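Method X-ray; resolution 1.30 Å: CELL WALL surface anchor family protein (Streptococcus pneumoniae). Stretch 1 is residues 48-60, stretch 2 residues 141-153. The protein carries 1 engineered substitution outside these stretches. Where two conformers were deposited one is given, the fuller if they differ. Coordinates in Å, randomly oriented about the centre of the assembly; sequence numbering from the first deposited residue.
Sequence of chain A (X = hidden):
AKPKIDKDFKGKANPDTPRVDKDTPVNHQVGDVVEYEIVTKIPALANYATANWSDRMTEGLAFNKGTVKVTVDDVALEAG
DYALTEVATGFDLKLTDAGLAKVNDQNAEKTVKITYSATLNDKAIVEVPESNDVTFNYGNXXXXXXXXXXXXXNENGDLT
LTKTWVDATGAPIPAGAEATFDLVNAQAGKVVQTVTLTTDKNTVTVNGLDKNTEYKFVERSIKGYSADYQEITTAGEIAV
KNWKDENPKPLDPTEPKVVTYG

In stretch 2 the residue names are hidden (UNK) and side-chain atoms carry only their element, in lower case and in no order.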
# COMPACT_ATOMS: atom_id res chain seq x y z
N TYR A 48 -1.85 -9.69 17.54
CA TYR A 48 -1.86 -9.87 16.10
C TYR A 48 -1.06 -11.10 15.68
O TYR A 48 0.02 -11.35 16.21
CB TYR A 48 -1.28 -8.65 15.39
CG TYR A 48 -2.02 -7.34 15.61
CD1 TYR A 48 -3.34 -7.33 16.05
CD2 TYR A 48 -1.40 -6.12 15.35
CE1 TYR A 48 -4.01 -6.12 16.25
CE2 TYR A 48 -2.06 -4.92 15.54
CZ TYR A 48 -3.36 -4.92 15.99
OH TYR A 48 -4.00 -3.70 16.16
N ALA A 49 -1.59 -11.83 14.71
CA ALA A 49 -0.87 -12.91 14.04
C ALA A 49 -0.02 -12.34 12.91
O ALA A 49 0.96 -12.96 12.49
CB ALA A 49 -1.84 -13.94 13.49
N THR A 50 -0.42 -11.18 12.39
CA THR A 50 0.28 -10.53 11.29
C THR A 50 0.30 -9.03 11.51
O THR A 50 -0.71 -8.43 11.90
CB THR A 50 -0.39 -10.83 9.93
OG1 THR A 50 -0.36 -12.24 9.67
CG2 THR A 50 0.31 -10.08 8.79
N ALA A 51 1.47 -8.44 11.28
CA ALA A 51 1.64 -7.00 11.20
C ALA A 51 2.55 -6.74 10.00
O ALA A 51 3.77 -6.88 10.10
CB ALA A 51 2.26 -6.45 12.48
N ASN A 52 1.92 -6.39 8.88
CA ASN A 52 2.61 -6.26 7.60
C ASN A 52 2.39 -4.87 7.00
O ASN A 52 1.26 -4.38 6.96
CB ASN A 52 2.07 -7.33 6.65
CG ASN A 52 2.68 -7.26 5.26
OD1 ASN A 52 3.82 -7.69 5.05
ND2 ASN A 52 1.92 -6.74 4.30
N TRP A 53 3.46 -4.25 6.51
CA TRP A 53 3.36 -2.99 5.79
C TRP A 53 3.79 -3.21 4.35
O TRP A 53 4.80 -3.85 4.08
CB TRP A 53 4.26 -1.91 6.41
CG TRP A 53 3.85 -1.48 7.79
CD1 TRP A 53 3.07 -0.40 8.12
CD2 TRP A 53 4.18 -2.13 9.03
NE1 TRP A 53 2.91 -0.34 9.49
CE2 TRP A 53 3.58 -1.39 10.06
CE3 TRP A 53 4.93 -3.27 9.36
CZ2 TRP A 53 3.71 -1.74 11.41
CZ3 TRP A 53 5.06 -3.62 10.69
CH2 TRP A 53 4.45 -2.85 11.70
N SER A 54 3.02 -2.66 3.42
CA SER A 54 3.28 -2.84 2.00
C SER A 54 3.24 -1.45 1.36
O SER A 54 2.30 -0.69 1.58
CB SER A 54 2.21 -3.77 1.41
OG SER A 54 2.42 -4.03 0.03
N ASP A 55 4.26 -1.12 0.58
CA ASP A 55 4.42 0.22 0.04
C ASP A 55 4.83 0.15 -1.44
O ASP A 55 5.78 -0.54 -1.79
CB ASP A 55 5.49 0.93 0.87
CG ASP A 55 5.55 2.42 0.63
OD1 ASP A 55 4.98 2.95 -0.35
OD2 ASP A 55 6.22 3.07 1.46
N ARG A 56 4.12 0.87 -2.30
CA ARG A 56 4.52 0.99 -3.71
C ARG A 56 4.42 2.44 -4.13
O ARG A 56 3.66 3.21 -3.55
CB ARG A 56 3.64 0.13 -4.61
CG ARG A 56 3.75 -1.37 -4.37
CD ARG A 56 5.13 -1.90 -4.79
NE ARG A 56 5.24 -3.37 -4.72
CZ ARG A 56 5.42 -4.06 -3.60
NH1 ARG A 56 5.51 -3.43 -2.44
NH2 ARG A 56 5.51 -5.38 -3.64
N MSE A 57 5.18 2.82 -5.15
CA MSE A 57 5.17 4.22 -5.56
C MSE A 57 5.18 4.38 -7.07
O MSE A 57 5.56 3.46 -7.81
CB MSE A 57 6.30 5.00 -4.89
CG MSE A 57 7.69 4.48 -5.18
SE MSE A 57 8.92 4.87 -3.70
CE MSE A 57 8.24 3.51 -2.48
N THR A 58 4.73 5.54 -7.53
CA THR A 58 4.59 5.79 -8.96
C THR A 58 5.96 5.97 -9.62
O THR A 58 6.96 6.21 -8.94
CB THR A 58 3.64 6.97 -9.23
OG1 THR A 58 4.11 8.13 -8.52
CG2 THR A 58 2.24 6.63 -8.71
N GLU A 59 6.00 5.83 -10.94
CA GLU A 59 7.27 5.59 -11.63
C GLU A 59 8.27 6.75 -11.58
O GLU A 59 9.47 6.53 -11.78
CB GLU A 59 7.03 5.14 -13.07
CG GLU A 59 6.43 6.21 -13.96
CD GLU A 59 6.41 5.80 -15.42
OE1 GLU A 59 6.78 4.66 -15.75
OE2 GLU A 59 6.02 6.63 -16.26
N GLY A 60 7.80 7.96 -11.30
CA GLY A 60 8.67 9.12 -11.18
C GLY A 60 9.44 9.15 -9.88
O GLY A 60 10.31 10.00 -9.68
N UNK A 141 -5.77 -13.30 12.93
CA UNK A 141 -5.45 -14.43 12.07
C UNK A 141 -4.35 -14.02 11.10
O UNK A 141 -4.16 -12.83 10.84
c UNK A 141 -7.86 -15.19 12.13
n UNK A 141 -9.00 -14.62 11.78
c UNK A 141 -6.66 -14.88 11.26
o UNK A 141 -7.77 -15.95 13.09
N UNK A 142 -3.61 -15.00 10.55
CA UNK A 142 -2.61 -14.63 9.54
C UNK A 142 -3.27 -13.83 8.42
O UNK A 142 -4.37 -14.18 7.98
c UNK A 142 -2.33 -16.92 10.20
c UNK A 142 -2.11 -15.99 9.04
c UNK A 142 -3.61 -16.45 10.83
N UNK A 143 -2.64 -12.74 7.99
CA UNK A 143 -3.18 -11.94 6.90
C UNK A 143 -2.29 -11.96 5.67
O UNK A 143 -1.07 -11.81 5.77
c UNK A 143 -3.42 -10.50 7.34
o UNK A 143 -4.01 -9.11 5.49
o UNK A 143 -5.65 -9.99 6.67
c UNK A 143 -4.43 -9.81 6.44
N UNK A 144 -2.92 -12.11 4.51
CA UNK A 144 -2.21 -12.23 3.23
C UNK A 144 -2.37 -11.00 2.34
O UNK A 144 -1.93 -11.01 1.19
c UNK A 144 -2.91 -16.42 4.56
c UNK A 144 -1.40 -15.58 3.22
c UNK A 144 -2.47 -14.74 3.21
c UNK A 144 -2.70 -13.46 2.48
n UNK A 144 -3.40 -15.30 4.06
n UNK A 144 -1.70 -16.61 4.07
N UNK A 145 -2.98 -9.94 2.87
CA UNK A 145 -3.18 -8.72 2.09
C UNK A 145 -1.94 -7.85 1.95
O UNK A 145 -0.97 -7.98 2.71
N UNK A 146 -1.99 -6.95 0.98
CA UNK A 146 -0.90 -6.02 0.71
C UNK A 146 -1.44 -4.82 -0.07
O UNK A 146 -2.65 -4.66 -0.21
c UNK A 146 -0.23 -7.45 -1.24
o UNK A 146 -0.98 -6.90 -2.03
c UNK A 146 0.25 -6.72 -0.02
n UNK A 146 0.18 -8.71 -1.39
N UNK A 147 -0.56 -3.97 -0.59
CA UNK A 147 -1.00 -2.69 -1.14
C UNK A 147 -1.13 -2.77 -2.67
O UNK A 147 -0.45 -3.55 -3.32
c UNK A 147 -0.06 -1.54 -0.70
o UNK A 147 -0.74 -0.29 -0.79
c UNK A 147 1.23 -1.51 -1.53
N UNK A 148 -2.02 -1.95 -3.26
CA UNK A 148 -2.12 -1.95 -4.73
C UNK A 148 -0.79 -1.64 -5.44
O UNK A 148 0.02 -0.84 -4.95
c UNK A 148 -4.04 -0.91 -3.81
c UNK A 148 -3.11 -1.16 -2.65
c UNK A 148 -3.16 -0.85 -5.01
N UNK A 149 -0.57 -2.28 -6.59
CA UNK A 149 0.56 -1.98 -7.46
C UNK A 149 0.03 -1.15 -8.63
O UNK A 149 -0.78 -1.64 -9.42
c UNK A 149 1.20 -3.27 -8.00
c UNK A 149 2.10 -5.34 -4.81
c UNK A 149 1.24 -4.75 -5.92
c UNK A 149 2.08 -4.04 -7.00
n UNK A 149 1.21 -5.88 -3.73
N UNK A 150 0.48 0.11 -8.75
CA UNK A 150 -0.03 0.94 -9.86
C UNK A 150 0.37 0.41 -11.23
O UNK A 150 1.42 -0.23 -11.37
c UNK A 150 0.61 2.31 -9.61
c UNK A 150 1.34 0.88 -7.84
c UNK A 150 1.00 2.31 -8.18
N UNK A 151 -0.46 0.65 -12.23
CA UNK A 151 -0.16 0.24 -13.60
C UNK A 151 -0.76 1.21 -14.60
O UNK A 151 -1.76 1.87 -14.33
n UNK A 151 -0.54 -3.03 -15.44
o UNK A 151 0.97 -1.36 -15.61
c UNK A 151 -0.01 -1.86 -15.06
c UNK A 151 -0.70 -1.17 -13.87
N UNK A 152 -0.13 1.28 -15.77
CA UNK A 152 -0.70 2.03 -16.88
C UNK A 152 -1.68 1.15 -17.63
O UNK A 152 -1.59 -0.08 -17.55
n UNK A 152 4.57 5.27 -18.22
c UNK A 152 1.31 3.56 -17.19
c UNK A 152 2.45 3.96 -18.11
c UNK A 152 0.42 2.50 -17.81
c UNK A 152 3.39 4.91 -17.39
N UNK A 153 -2.63 1.76 -18.35
CA UNK A 153 -3.47 0.99 -19.27
C UNK A 153 -2.61 0.49 -20.42
O UNK A 153 -1.44 0.89 -20.52
c UNK A 153 -4.46 2.04 -19.80
c UNK A 153 -2.93 3.20 -18.39
c UNK A 153 -4.33 3.23 -18.90

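Stretch 1 is a strand from 50 to 57, and stretch 2 runs alongside it in nearly the same direction without regular structure of its own.

Position 141 has two side-chain carbons, the second bearing one oxygen and one nitrogen, and its CB points away; the backbone C lies 3.5 Å from Ala 49 CB. It is Asn 141. At 142 three carbons close a ring onto the backbone N, one ring carbon 4.1 Å from Ala 49 CB, a small apolar contact: Pro 142. Position 143 carries two carbons, the second with two oxygens. Its backbone N donates to Thr 50 OG1 at 2.9 Å, and the side chain is Asp 143.

Position 144 has one carbon leading to a five-membered ring of three carbons and two nitrogens, pointing away and touching nothing on the strand: His 144. Position 145 has no side-chain atoms, so it is Gly 145; its N donates to Asp 143 OD2 at 2.9 Å, and a CB here would be crowded by that same oxygen, 3.0 Å away.

At 146 two carbons end in one oxygen and one nitrogen, and CB lies 3.5 Å from Ser 54 OG: Asn 146. At position 147, one carbon carrying an oxygen and a carbon makes this Thr 147; the terminal carbon, CG2, sits 3.2 Å from Ser 54 OG and 3.8 Å from Arg 56 CG, and the backbone N of Thr 147 donates to Ser 54 OG at 3.0 Å.

Position 148 is another three-carbon ring on its own N, facing away: Pro 148. At 149 four carbons in a row end in nitrogen, the last carbon 3.6 Å from Arg 56 NH2. This is Lys 149, its CE over one face of the guanidinium; NZ donates to Thr 147 O at 2.9 Å. Position 150, again a ring onto N, points toward the strand with a ring carbon 4.0 Å from Arg 56 CB: Pro 150.

Position 151, two carbons with one oxygen and one nitrogen, is out of reach: Asn 151. Position 152 has four carbons in a row ending in nitrogen, 2.8 Å from Glu 59 OE2: Lys 152, in a salt bridge. Position 153, a three-carbon ring on N, is also out of reach: Pro 153.

The rule is economical. Strand hydroxyls at Thr 50 and Ser 54 accept backbone NH groups from Asp 143 and Thr 147, matching a four-residue step on each side. Beyond them Arg 56 packs against Thr 147, Lys 149 and Pro 150, and the Glu 59 to Lys 152 salt bridge fastens the far end.

Stretch 2 141-153: NPDHGNTPKPNKP
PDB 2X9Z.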